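Local structure of cytochrome P450 (Novosphingobium aromaticivorans, 3OFT) at residues Tyr26-Leu34 and Tyr305-Pro315; Asp237-Leu248 and Met379-Leu390. The protein belongs to the cytochrome P450 family, carries the designation CYP101C1, and holds an iron protoporphyrin IX within a largely helical fold. All blocks are in the same frame, centred on the assembly; numbering follows the deposited sequence.

Interactions 1 and 2 lie side by side, their centres about 15 Å apart, and alternate along the chain. Interaction 1 sets helix 26-31 against the end of a sheet strand, while interaction 2 sets the helix beside the haem against a hairpin. They touch at several points, among them Y305 OH, 2.7 Å from N383 OD1 (a probable hydrogen bond), F27 CE2, 3.4 Å from M245 CE, and Y26 N, 3.4 Å from M379 SD. Interaction 2 reaches both bound groups, through T238, V239 and M242 for the haem and T238 and N383 for hexane-2,5-diol. Interaction 1 stands further back, the Y305 side chain about 5 Å from the diol and about 10 Å from the haem.

Interaction 1 (Tyr26-Leu34 and Tyr305-Pro315)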
loop_
_atom_site.group_PDB
_atom_site.type_symbol
_atom_site.label_atom_id
_atom_site.label_comp_id
_atom_site.label_asym_id
_atom_site.label_seq_id
_atom_site.Cartn_x
_atom_site.Cartn_y
_atom_site.Cartn_z
ATOM N N TYR A 26 6.148 -4.536 -13.542
ATOM C CA TYR A 26 4.777 -4.097 -13.168
ATOM C C TYR A 26 4.446 -2.764 -13.804
ATOM O O TYR A 26 3.353 -2.604 -14.339
ATOM C CB TYR A 26 4.586 -4.060 -11.622
ATOM C CG TYR A 26 3.354 -3.293 -11.152
ATOM C CD1 TYR A 26 2.153 -3.961 -10.858
ATOM C CD2 TYR A 26 3.393 -1.890 -11.023
ATOM C CE1 TYR A 26 1.008 -3.251 -10.486
ATOM C CE2 TYR A 26 2.256 -1.171 -10.631
ATOM C CZ TYR A 26 1.080 -1.855 -10.344
ATOM O OH TYR A 26 -0.033 -1.117 -9.988
ATOM N N PHE A 27 5.399 -1.829 -13.767
ATOM C CA PHE A 27 5.263 -0.467 -14.265
ATOM C C PHE A 27 5.071 -0.433 -15.787
ATOM O O PHE A 27 4.128 0.175 -16.291
ATOM C CB PHE A 27 6.479 0.352 -13.785
ATOM C CG PHE A 27 6.684 0.248 -12.293
ATOM C CD1 PHE A 27 5.804 0.903 -11.441
ATOM C CD2 PHE A 27 7.653 -0.621 -11.745
ATOM C CE1 PHE A 27 5.942 0.784 -10.041
ATOM C CE2 PHE A 27 7.772 -0.775 -10.346
ATOM C CZ PHE A 27 6.911 -0.064 -9.506
ATOM N N ALA A 28 5.942 -1.126 -16.513
ATOM C CA ALA A 28 5.785 -1.176 -17.959
ATOM C C ALA A 28 4.416 -1.828 -18.327
ATOM O O ALA A 28 3.745 -1.382 -19.268
ATOM C CB ALA A 28 6.942 -1.964 -18.576
ATOM N N ALA A 29 4.024 -2.884 -17.613
ATOM C CA ALA A 29 2.741 -3.587 -17.908
ATOM C C ALA A 29 1.509 -2.662 -17.853
ATOM O O ALA A 29 0.639 -2.723 -18.723
ATOM C CB ALA A 29 2.554 -4.810 -17.004
ATOM N N TRP A 30 1.432 -1.826 -16.821
ATOM C CA TRP A 30 0.372 -0.836 -16.675
ATOM C C TRP A 30 0.488 0.311 -17.660
ATOM O O TRP A 30 -0.515 0.769 -18.220
ATOM C CB TRP A 30 0.396 -0.306 -15.239
ATOM C CG TRP A 30 -0.431 -1.174 -14.368
ATOM C CD1 TRP A 30 -0.005 -2.179 -13.511
ATOM C CD2 TRP A 30 -1.851 -1.170 -14.319
ATOM N NE1 TRP A 30 -1.111 -2.778 -12.920
ATOM C CE2 TRP A 30 -2.250 -2.173 -13.394
ATOM C CE3 TRP A 30 -2.838 -0.403 -14.967
ATOM C CZ2 TRP A 30 -3.611 -2.406 -13.074
ATOM C CZ3 TRP A 30 -4.183 -0.657 -14.668
ATOM C CH2 TRP A 30 -4.552 -1.638 -13.730
ATOM N N LYS A 31 1.716 0.762 -17.890
ATOM C CA LYS A 31 1.935 1.878 -18.808
ATOM C C LYS A 31 1.554 1.616 -20.272
ATOM O O LYS A 31 1.391 2.576 -21.030
ATOM C CB LYS A 31 3.382 2.411 -18.715
ATOM C CG LYS A 31 3.568 3.294 -17.468
ATOM C CD LYS A 31 4.976 3.878 -17.356
ATOM C CE LYS A 31 5.205 4.988 -18.382
ATOM N NZ LYS A 31 6.133 6.069 -17.858
ATOM N N THR A 32 1.389 0.353 -20.654
ATOM C CA THR A 32 0.853 0.024 -21.986
ATOM C C THR A 32 -0.479 0.744 -22.226
ATOM O O THR A 32 -0.800 1.105 -23.380
ATOM C CB THR A 32 0.611 -1.468 -22.183
ATOM O OG1 THR A 32 -0.351 -1.929 -21.213
ATOM C CG2 THR A 32 1.897 -2.238 -22.020
ATOM N N LEU A 33 -1.234 0.987 -21.149
ATOM C CA LEU A 33 -2.535 1.636 -21.277
ATOM C C LEU A 33 -2.466 3.117 -21.650
ATOM O O LEU A 33 -3.454 3.683 -22.084
ATOM C CB LEU A 33 -3.392 1.469 -19.995
ATOM C CG LEU A 33 -3.933 0.074 -19.660
ATOM C CD1 LEU A 33 -4.762 0.161 -18.358
ATOM C CD2 LEU A 33 -4.806 -0.451 -20.806
ATOM N N LEU A 34 -1.322 3.762 -21.427
ATOM C CA LEU A 34 -1.168 5.156 -21.822
ATOM C C LEU A 34 -1.227 5.359 -23.354
ATOM O O LEU A 34 -1.443 6.508 -23.845
ATOM C CB LEU A 34 0.168 5.673 -21.302
ATOM C CG LEU A 34 0.221 6.379 -19.939
ATOM C CD1 LEU A 34 -0.992 6.387 -19.078
ATOM C CD2 LEU A 34 1.588 6.219 -19.153
ATOM N N TYR A 305 -11.829 1.127 -11.813
ATOM C CA TYR A 305 -10.543 0.727 -11.211
ATOM C C TYR A 305 -9.531 1.841 -11.478
ATOM O O TYR A 305 -9.422 2.332 -12.623
ATOM C CB TYR A 305 -10.059 -0.574 -11.844
ATOM C CG TYR A 305 -9.004 -1.318 -11.055
ATOM C CD1 TYR A 305 -7.694 -1.378 -11.513
ATOM C CD2 TYR A 305 -9.321 -1.929 -9.834
ATOM C CE1 TYR A 305 -6.724 -2.084 -10.801
ATOM C CE2 TYR A 305 -8.353 -2.620 -9.107
ATOM C CZ TYR A 305 -7.065 -2.683 -9.605
ATOM O OH TYR A 305 -6.102 -3.382 -8.914
ATOM N N LEU A 306 -8.800 2.226 -10.434
ATOM C CA LEU A 306 -7.924 3.394 -10.459
ATOM C C LEU A 306 -6.498 3.013 -10.069
ATOM O O LEU A 306 -6.226 2.823 -8.888
ATOM C CB LEU A 306 -8.436 4.449 -9.467
ATOM C CG LEU A 306 -9.888 4.872 -9.593
ATOM C CD1 LEU A 306 -10.216 5.876 -8.508
ATOM C CD2 LEU A 306 -10.174 5.486 -10.989
ATOM N N PRO A 307 -5.579 2.946 -11.050
ATOM C CA PRO A 307 -4.204 2.622 -10.767
ATOM C C PRO A 307 -3.369 3.863 -10.505
ATOM O O PRO A 307 -3.207 4.694 -11.381
ATOM C CB PRO A 307 -3.745 1.909 -12.028
ATOM C CG PRO A 307 -4.556 2.542 -13.126
ATOM C CD PRO A 307 -5.866 2.944 -12.499
ATOM N N SER A 308 -2.798 3.965 -9.313
ATOM C CA SER A 308 -1.961 5.140 -9.002
ATOM C C SER A 308 -0.759 5.304 -9.948
ATOM O O SER A 308 -0.381 6.442 -10.230
ATOM C CB SER A 308 -1.491 5.138 -7.543
ATOM O OG SER A 308 -0.688 3.992 -7.299
ATOM N N VAL A 309 -0.212 4.199 -10.460
ATOM C CA VAL A 309 0.943 4.241 -11.374
ATOM C C VAL A 309 0.636 5.100 -12.621
ATOM O O VAL A 309 1.520 5.778 -13.116
ATOM C CB VAL A 309 1.449 2.810 -11.775
ATOM C CG1 VAL A 309 0.388 2.078 -12.610
ATOM C CG2 VAL A 309 2.831 2.870 -12.537
ATOM N N LEU A 310 -0.622 5.133 -13.079
ATOM C CA LEU A 310 -0.959 5.847 -14.297
ATOM C C LEU A 310 -1.223 7.339 -14.048
ATOM O O LEU A 310 -1.436 8.102 -14.976
ATOM C CB LEU A 310 -2.162 5.139 -14.952
ATOM C CG LEU A 310 -1.850 4.160 -16.082
ATOM C CD1 LEU A 310 -0.341 3.715 -16.331
ATOM C CD2 LEU A 310 -2.897 3.139 -16.435
ATOM N N HIS A 311 -1.216 7.775 -12.791
ATOM C CA HIS A 311 -0.999 9.222 -12.524
ATOM C C HIS A 311 0.489 9.529 -12.383
ATOM O O HIS A 311 1.045 10.329 -13.185
ATOM C CB HIS A 311 -1.763 9.687 -11.268
ATOM C CG HIS A 311 -1.597 11.143 -10.951
ATOM N ND1 HIS A 311 -1.788 12.145 -11.878
ATOM C CD2 HIS A 311 -1.276 11.760 -9.796
ATOM C CE1 HIS A 311 -1.567 13.319 -11.310
ATOM N NE2 HIS A 311 -1.275 13.112 -10.045
ATOM N N ASN A 312 1.139 8.929 -11.379
ATOM C CA ASN A 312 2.560 9.228 -11.109
ATOM C C ASN A 312 3.495 9.088 -12.290
ATOM O O ASN A 312 4.395 9.909 -12.449
ATOM C CB ASN A 312 3.126 8.379 -10.002
ATOM C CG ASN A 312 2.498 8.681 -8.660
ATOM O OD1 ASN A 312 1.343 9.131 -8.574
ATOM N ND2 ASN A 312 3.256 8.436 -7.600
ATOM N N LEU A 313 3.313 8.053 -13.092
ATOM C CA LEU A 313 4.273 7.793 -14.151
ATOM C C LEU A 313 3.798 8.184 -15.559
ATOM O O LEU A 313 4.390 7.733 -16.555
ATOM C CB LEU A 313 4.719 6.317 -14.109
ATOM C CG LEU A 313 5.381 5.871 -12.784
ATOM C CD1 LEU A 313 5.933 4.478 -12.974
ATOM C CD2 LEU A 313 6.535 6.841 -12.314
ATOM N N ASP A 314 2.727 8.972 -15.643
ATOM C CA ASP A 314 2.153 9.390 -16.929
ATOM C C ASP A 314 2.936 10.673 -17.268
ATOM O O ASP A 314 2.827 11.663 -16.520
ATOM C CB ASP A 314 0.662 9.733 -16.776
ATOM C CG ASP A 314 0.012 10.253 -18.095
ATOM O OD1 ASP A 314 0.756 10.532 -19.066
ATOM O OD2 ASP A 314 -1.253 10.334 -18.161
ATOM N N PRO A 315 3.748 10.630 -18.343
ATOM C CA PRO A 315 4.530 11.816 -18.765
ATOM C C PRO A 315 3.658 13.040 -19.071
ATOM O O PRO A 315 4.143 14.173 -19.034
ATOM C CB PRO A 315 5.301 11.347 -20.004
ATOM C CG PRO A 315 4.791 10.019 -20.383
ATOM C CD PRO A 315 3.848 9.501 -19.303
HETATM O O HOH W 1 -1.037 1.411 -9.551
#
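W30 lies at the apolar centre, its indole met by four residues of 305-315. P307 covers one face of the six-membered ring in a CH-pi contact, with CB 3.9 Å from the ring centroid and 19° off the normal. L310 comes in at the edge of the indole, where its CD2 is 3.8 Å from W30 CE3. At the root of the same side chain, V309 CG1 packs 3.5 Å from W30 CB. The far end, CH2, reaches the rim of Y305, close to the plane of the phenol ring, and the two side chains cross at about a right angle.

V309 divides its branches between two aromatics: with CG2 anti to the backbone N, CG1 turns to W30 while CG2 meets the edge of F27, 3.7 Å from CD1. L313 CD1 touches that same F27 carbon. This is the packing of helix 26-31, helix A in P450 nomenclature, against the mixed beta-sheet, where strand 303-307 leads on into a short helical turn. I50 of the neighbouring strand 48-51 also touches W30 and L33.

Further along, L310 CD1 packs against the backbone of W30 and K31, near W30 O and K31 CA, and L34 CD1 closes on L310 CG. The other L34 methyl, CD2, rests on D314 CA and P315 CD.

Two polar links edge the packing. Beside V309, a water accepts from V309 N and hydrogen-bonds to Y26 OH at 2.8 Å, in the plane of the tyrosine ring. At the other side, the K31 chain bends at chi3 (73°) and again at chi4, and its NZ donates to L313 O at 2.7 Å, in the carbonyl plane with a C=O...N angle of 155°; the same ammonium forms a salt bridge with E322.

Interaction 2 (Asp237-Leu248 and Met379-Leu390); sequences DTVAAMIGMVAL and MKGGNVGACTAL. With HEM (protoporphyrin IX containing Fe), chain D; HX2 ((2R,5R)-hexane-2,5-diol), chain E.
V384 and L390 meet the helix with similar first torsions: CG1 of V384 (chi1 179°) and CG of L390 (chi1 180°) each extend opposite the backbone N. The first branch thereby reaches A241 CB and the second L248, whose own CG takes the same setting (chi1 172°). The helix is 221-252, the long I-helix of P450s, and its partner is a beta-hairpin, in which K380 and A386 form a hydrogen-bonded antiparallel pair around the turn 381-385, and the strand that continues past a classic bulge at T388 and A389 to L390.

V384 spreads its two methyls along the helix. CG2 lies 3.5 Å from D237 OD2, and CG1 rests near D237 O and A241 CB. A241 sits where the backbones come nearest: its CB is 3.3 Å from G385 O, which is also hydrogen-bonded to T280 OG1, and touches A386 CB.

Further along, sulphur and methyl groups take over. C387 SG touches both M245 SD and L248 CD2, while the extended M379 chain crosses L248 at about a right angle and brings its CE 3.6 Å from L248 CD2. L390 divides its methyls, CD1 packing against L248 CD1 and CD2 settling 3.4 Å from G244 O, with A247 CB also beside it.

Near the start of 237-248, part-way along the helix, the helix is kinked, the N atoms of T238 and V239 lacking bonds to the preceding turn. There T238 OG1 binds G234 O, and T238 CB packs 3.5 Å from C3B of the haem. A water bound to the iron at 2.4 Å also hydrogen-bonds to O2 of the diol; N383 CB borders the diol's other hydroxyl, O1.

No direct hydrogen bond joins the two segments; instead a single water accepts from C387 N and donates at 2.8 Å to A241 O, which also receives M245 N.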
loop_
_atom_site.group_PDB
_atom_site.type_symbol
_atom_site.label_atom_id
_atom_site.label_comp_id
_atom_site.label_asym_id
_atom_site.label_seq_id
_atom_site.Cartn_x
_atom_site.Cartn_y
_atom_site.Cartn_z
ATOM N N ASP A 237 0.830 -5.498 3.173
ATOM C CA ASP A 237 1.297 -5.717 1.788
ATOM C C ASP A 237 1.823 -4.437 1.157
ATOM O O ASP A 237 2.731 -4.494 0.339
ATOM C CB ASP A 237 0.218 -6.334 0.887
ATOM C CG ASP A 237 -1.090 -5.539 0.852
ATOM O OD1 ASP A 237 -1.179 -4.453 1.467
ATOM O OD2 ASP A 237 -2.080 -6.025 0.222
ATOM N N THR A 238 1.242 -3.283 1.507
ATOM C CA THR A 238 1.681 -2.000 0.891
ATOM C C THR A 238 3.132 -1.677 1.282
ATOM O O THR A 238 3.950 -1.301 0.425
ATOM C CB THR A 238 0.814 -0.833 1.385
ATOM O OG1 THR A 238 0.729 -0.920 2.816
ATOM C CG2 THR A 238 -0.602 -0.886 0.759
ATOM N N VAL A 239 3.448 -1.847 2.570
ATOM C CA VAL A 239 4.787 -1.545 3.074
ATOM C C VAL A 239 5.781 -2.591 2.551
ATOM O O VAL A 239 6.858 -2.233 2.094
ATOM C CB VAL A 239 4.835 -1.398 4.599
ATOM C CG1 VAL A 239 6.293 -1.233 5.112
ATOM C CG2 VAL A 239 4.020 -0.129 5.011
ATOM N N ALA A 240 5.377 -3.859 2.527
ATOM C CA ALA A 240 6.226 -4.863 1.955
ATOM C C ALA A 240 6.576 -4.517 0.490
ATOM O O ALA A 240 7.739 -4.666 0.064
ATOM C CB ALA A 240 5.551 -6.251 2.070
ATOM N N ALA A 241 5.581 -4.079 -0.274
ATOM C CA ALA A 241 5.775 -3.804 -1.699
ATOM C C ALA A 241 6.722 -2.627 -1.888
ATOM O O ALA A 241 7.648 -2.696 -2.692
ATOM C CB ALA A 241 4.451 -3.512 -2.395
ATOM N N MET A 242 6.503 -1.574 -1.119
ATOM C CA MET A 242 7.305 -0.358 -1.256
ATOM C C MET A 242 8.767 -0.621 -0.849
ATOM O O MET A 242 9.691 -0.164 -1.540
ATOM C CB MET A 242 6.708 0.795 -0.435
ATOM C CG MET A 242 7.457 2.178 -0.660
ATOM S SD MET A 242 7.607 2.731 -2.379
ATOM C CE MET A 242 5.882 3.232 -2.681
ATOM N N ILE A 243 8.958 -1.338 0.261
ATOM C CA ILE A 243 10.314 -1.635 0.745
ATOM C C ILE A 243 11.040 -2.472 -0.298
ATOM O O ILE A 243 12.221 -2.227 -0.575
ATOM C CB ILE A 243 10.334 -2.324 2.163
ATOM C CG1 ILE A 243 9.881 -1.359 3.279
ATOM C CG2 ILE A 243 11.710 -2.950 2.534
ATOM C CD1 ILE A 243 10.584 -0.045 3.339
ATOM N N GLY A 244 10.335 -3.458 -0.864
ATOM C CA GLY A 244 10.929 -4.266 -1.965
ATOM C C GLY A 244 11.342 -3.419 -3.171
ATOM O O GLY A 244 12.437 -3.623 -3.730
ATOM N N MET A 245 10.495 -2.452 -3.558
ATOM C CA MET A 245 10.782 -1.620 -4.721
ATOM C C MET A 245 11.991 -0.706 -4.438
ATOM O O MET A 245 12.832 -0.456 -5.322
ATOM C CB MET A 245 9.576 -0.740 -5.048
ATOM C CG MET A 245 8.425 -1.461 -5.751
ATOM S SD MET A 245 8.917 -2.465 -7.167
ATOM C CE MET A 245 10.140 -1.514 -8.017
ATOM N N VAL A 246 12.036 -0.195 -3.207
ATOM C CA VAL A 246 13.181 0.632 -2.759
ATOM C C VAL A 246 14.491 -0.166 -2.788
ATOM O O VAL A 246 15.540 0.327 -3.278
ATOM C CB VAL A 246 12.915 1.235 -1.384
ATOM C CG1 VAL A 246 14.243 1.853 -0.853
ATOM C CG2 VAL A 246 11.801 2.341 -1.524
ATOM N N ALA A 247 14.444 -1.387 -2.282
ATOM C CA ALA A 247 15.653 -2.248 -2.330
ATOM C C ALA A 247 16.056 -2.604 -3.761
ATOM O O ALA A 247 17.255 -2.652 -4.061
ATOM C CB ALA A 247 15.471 -3.545 -1.500
ATOM N N LEU A 248 15.064 -2.898 -4.598
ATOM C CA LEU A 248 15.292 -3.232 -6.019
ATOM C C LEU A 248 15.980 -2.030 -6.706
ATOM O O LEU A 248 17.009 -2.200 -7.379
ATOM C CB LEU A 248 13.980 -3.559 -6.724
ATOM C CG LEU A 248 14.077 -3.733 -8.252
ATOM C CD1 LEU A 248 15.156 -4.814 -8.623
ATOM C CD2 LEU A 248 12.698 -4.129 -8.786
ATOM N N MET A 379 7.854 -10.038 -10.559
ATOM C CA MET A 379 6.874 -9.165 -9.929
ATOM C C MET A 379 5.494 -9.780 -10.115
ATOM O O MET A 379 5.345 -10.686 -10.932
ATOM C CB MET A 379 6.907 -7.781 -10.598
ATOM C CG MET A 379 8.244 -7.078 -10.467
ATOM S SD MET A 379 8.124 -5.331 -10.837
ATOM C CE MET A 379 9.839 -4.779 -10.934
ATOM N N LYS A 380 4.492 -9.271 -9.397
ATOM C CA LYS A 380 3.098 -9.622 -9.629
ATOM C C LYS A 380 2.218 -8.368 -9.675
ATOM O O LYS A 380 2.647 -7.254 -9.279
ATOM C CB LYS A 380 2.591 -10.583 -8.542
ATOM C CG LYS A 380 2.575 -9.951 -7.138
ATOM C CD LYS A 380 1.830 -10.836 -6.173
ATOM C CE LYS A 380 2.294 -10.611 -4.754
ATOM N NZ LYS A 380 1.437 -9.638 -4.080
ATOM N N GLY A 381 0.984 -8.545 -10.162
ATOM C CA GLY A 381 0.037 -7.433 -10.291
ATOM C C GLY A 381 -1.000 -7.529 -9.192
ATOM O O GLY A 381 -0.649 -7.768 -8.052
ATOM N N GLY A 382 -2.280 -7.370 -9.506
ATOM C CA GLY A 382 -3.315 -7.274 -8.424
ATOM C C GLY A 382 -3.431 -5.858 -7.864
ATOM O O GLY A 382 -2.828 -4.923 -8.403
ATOM N N ASN A 383 -4.162 -5.696 -6.751
ATOM C CA ASN A 383 -4.413 -4.375 -6.205
ATOM C C ASN A 383 -3.172 -3.757 -5.587
ATOM O O ASN A 383 -3.070 -2.554 -5.568
ATOM C CB ASN A 383 -5.530 -4.421 -5.162
ATOM C CG ASN A 383 -6.806 -5.060 -5.725
ATOM O OD1 ASN A 383 -7.156 -4.863 -6.902
ATOM N ND2 ASN A 383 -7.459 -5.899 -4.903
ATOM N N VAL A 384 -2.238 -4.571 -5.093
ATOM C CA VAL A 384 -0.961 -4.030 -4.577
ATOM C C VAL A 384 0.154 -4.804 -5.279
ATOM O O VAL A 384 0.497 -5.918 -4.871
ATOM C CB VAL A 384 -0.829 -4.216 -3.041
ATOM C CG1 VAL A 384 0.532 -3.664 -2.544
ATOM C CG2 VAL A 384 -1.986 -3.537 -2.291
ATOM N N GLY A 385 0.673 -4.235 -6.362
ATOM C CA GLY A 385 1.752 -4.837 -7.141
ATOM C C GLY A 385 3.035 -4.891 -6.341
ATOM O O GLY A 385 3.265 -4.063 -5.450
ATOM N N ALA A 386 3.858 -5.899 -6.610
ATOM C CA ALA A 386 5.034 -6.134 -5.783
ATOM C C ALA A 386 6.047 -7.043 -6.471
ATOM O O ALA A 386 5.684 -7.828 -7.370
ATOM C CB ALA A 386 4.627 -6.717 -4.376
ATOM N N CYS A 387 7.315 -6.906 -6.071
ATOM C CA CYS A 387 8.295 -7.960 -6.324
ATOM C C CYS A 387 7.860 -9.273 -5.671
ATOM O O CYS A 387 7.435 -9.269 -4.525
ATOM C CB CYS A 387 9.661 -7.537 -5.766
ATOM S SG CYS A 387 10.362 -6.259 -6.692
ATOM N N THR A 388 7.973 -10.390 -6.389
ATOM C CA THR A 388 7.782 -11.710 -5.777
ATOM C C THR A 388 9.127 -12.395 -5.534
ATOM O O THR A 388 9.210 -13.297 -4.698
ATOM C CB THR A 388 6.887 -12.596 -6.658
ATOM O OG1 THR A 388 7.402 -12.612 -7.997
ATOM C CG2 THR A 388 5.467 -12.026 -6.682
ATOM N N ALA A 389 10.163 -12.022 -6.285
ATOM C CA ALA A 389 11.534 -12.428 -5.897
ATOM C C ALA A 389 12.526 -11.318 -6.188
ATOM O O ALA A 389 12.475 -10.636 -7.240
ATOM C CB ALA A 389 11.989 -13.759 -6.557
ATOM N N LEU A 390 13.407 -11.131 -5.223
ATOM C CA LEU A 390 14.458 -10.161 -5.314
ATOM C C LEU A 390 15.751 -10.703 -4.714
ATOM O O LEU A 390 16.039 -10.488 -3.553
ATOM C CB LEU A 390 14.000 -8.851 -4.622
ATOM C CG LEU A 390 14.947 -7.664 -4.585
ATOM C CD1 LEU A 390 15.493 -7.336 -6.000
ATOM C CD2 LEU A 390 14.217 -6.458 -3.951
HETATM C CHA HEM D . -5.603 4.275 2.596
HETATM C CHB HEM D . -1.498 3.363 0.142
HETATM C CHC HEM D . 0.733 2.355 4.303
HETATM C CHD HEM D . -3.520 2.236 6.541
HETATM C C1A HEM D . -4.652 4.179 1.596
HETATM C C2A HEM D . -4.873 4.552 0.219
HETATM C C3A HEM D . -3.767 4.316 -0.477
HETATM C C4A HEM D . -2.785 3.736 0.441
HETATM C CMA HEM D . -3.621 4.546 -2.002
HETATM C CAA HEM D . -6.178 5.183 -0.348
HETATM C CBA HEM D . -7.151 4.059 -0.629
HETATM C CGA HEM D . -8.428 4.555 -1.292
HETATM O O1A HEM D . -9.375 3.723 -1.454
HETATM O O2A HEM D . -8.565 5.757 -1.682
HETATM C C1B HEM D . -0.508 3.019 1.054
HETATM C C2B HEM D . 0.881 2.792 0.751
HETATM C C3B HEM D . 1.485 2.516 1.923
HETATM C C4B HEM D . 0.486 2.564 2.973
HETATM C CMB HEM D . 1.484 2.877 -0.664
HETATM C CAB HEM D . 2.936 2.157 2.261
HETATM C CBB HEM D . 3.897 2.010 1.330
HETATM C C1C HEM D . -0.176 2.224 5.312
HETATM C C2C HEM D . 0.104 1.968 6.719
HETATM C C3C HEM D . -1.115 1.908 7.325
HETATM C C4C HEM D . -2.142 2.219 6.357
HETATM C CMC HEM D . 1.528 1.758 7.325
HETATM C CAC HEM D . -1.493 1.692 8.810
HETATM C CBC HEM D . -0.763 0.949 9.635
HETATM C C1D HEM D . -4.445 2.794 5.720
HETATM C C2D HEM D . -5.841 2.992 6.084
HETATM C C3D HEM D . -6.462 3.663 4.873
HETATM C C4D HEM D . -5.432 3.773 3.877
HETATM C CMD HEM D . -6.528 2.652 7.454
HETATM C CAD HEM D . -7.953 4.098 4.787
HETATM C CBD HEM D . -7.960 5.622 4.992
HETATM C CGD HEM D . -9.398 6.073 4.716
HETATM O O1D HEM D . -10.202 5.339 4.105
HETATM O O2D HEM D . -9.760 7.205 5.055
HETATM N NA HEM D . -3.346 3.699 1.705
HETATM N NB HEM D . -0.682 2.916 2.418
HETATM N NC HEM D . -1.538 2.416 5.146
HETATM N ND HEM D . -4.251 3.240 4.417
HETATM FE FE HEM D . -2.439 3.139 3.439
HETATM C C1 HX2 E . -8.147 -3.122 -1.729
HETATM O O1 HX2 E . -7.482 -2.218 -3.904
HETATM C C2 HX2 E . -7.017 -2.507 -2.568
HETATM O O2 HX2 E . -4.493 -0.811 1.327
HETATM C C3 HX2 E . -6.351 -1.292 -1.915
HETATM C C4 HX2 E . -5.834 -1.586 -0.496
HETATM C C5 HX2 E . -4.801 -0.548 -0.036
HETATM C C6 HX2 E . -5.381 0.876 -0.147
HETATM O O HOH W 2 8.178 -5.161 -3.960
HETATM O O HOH W 3 -3.014 0.862 2.993
#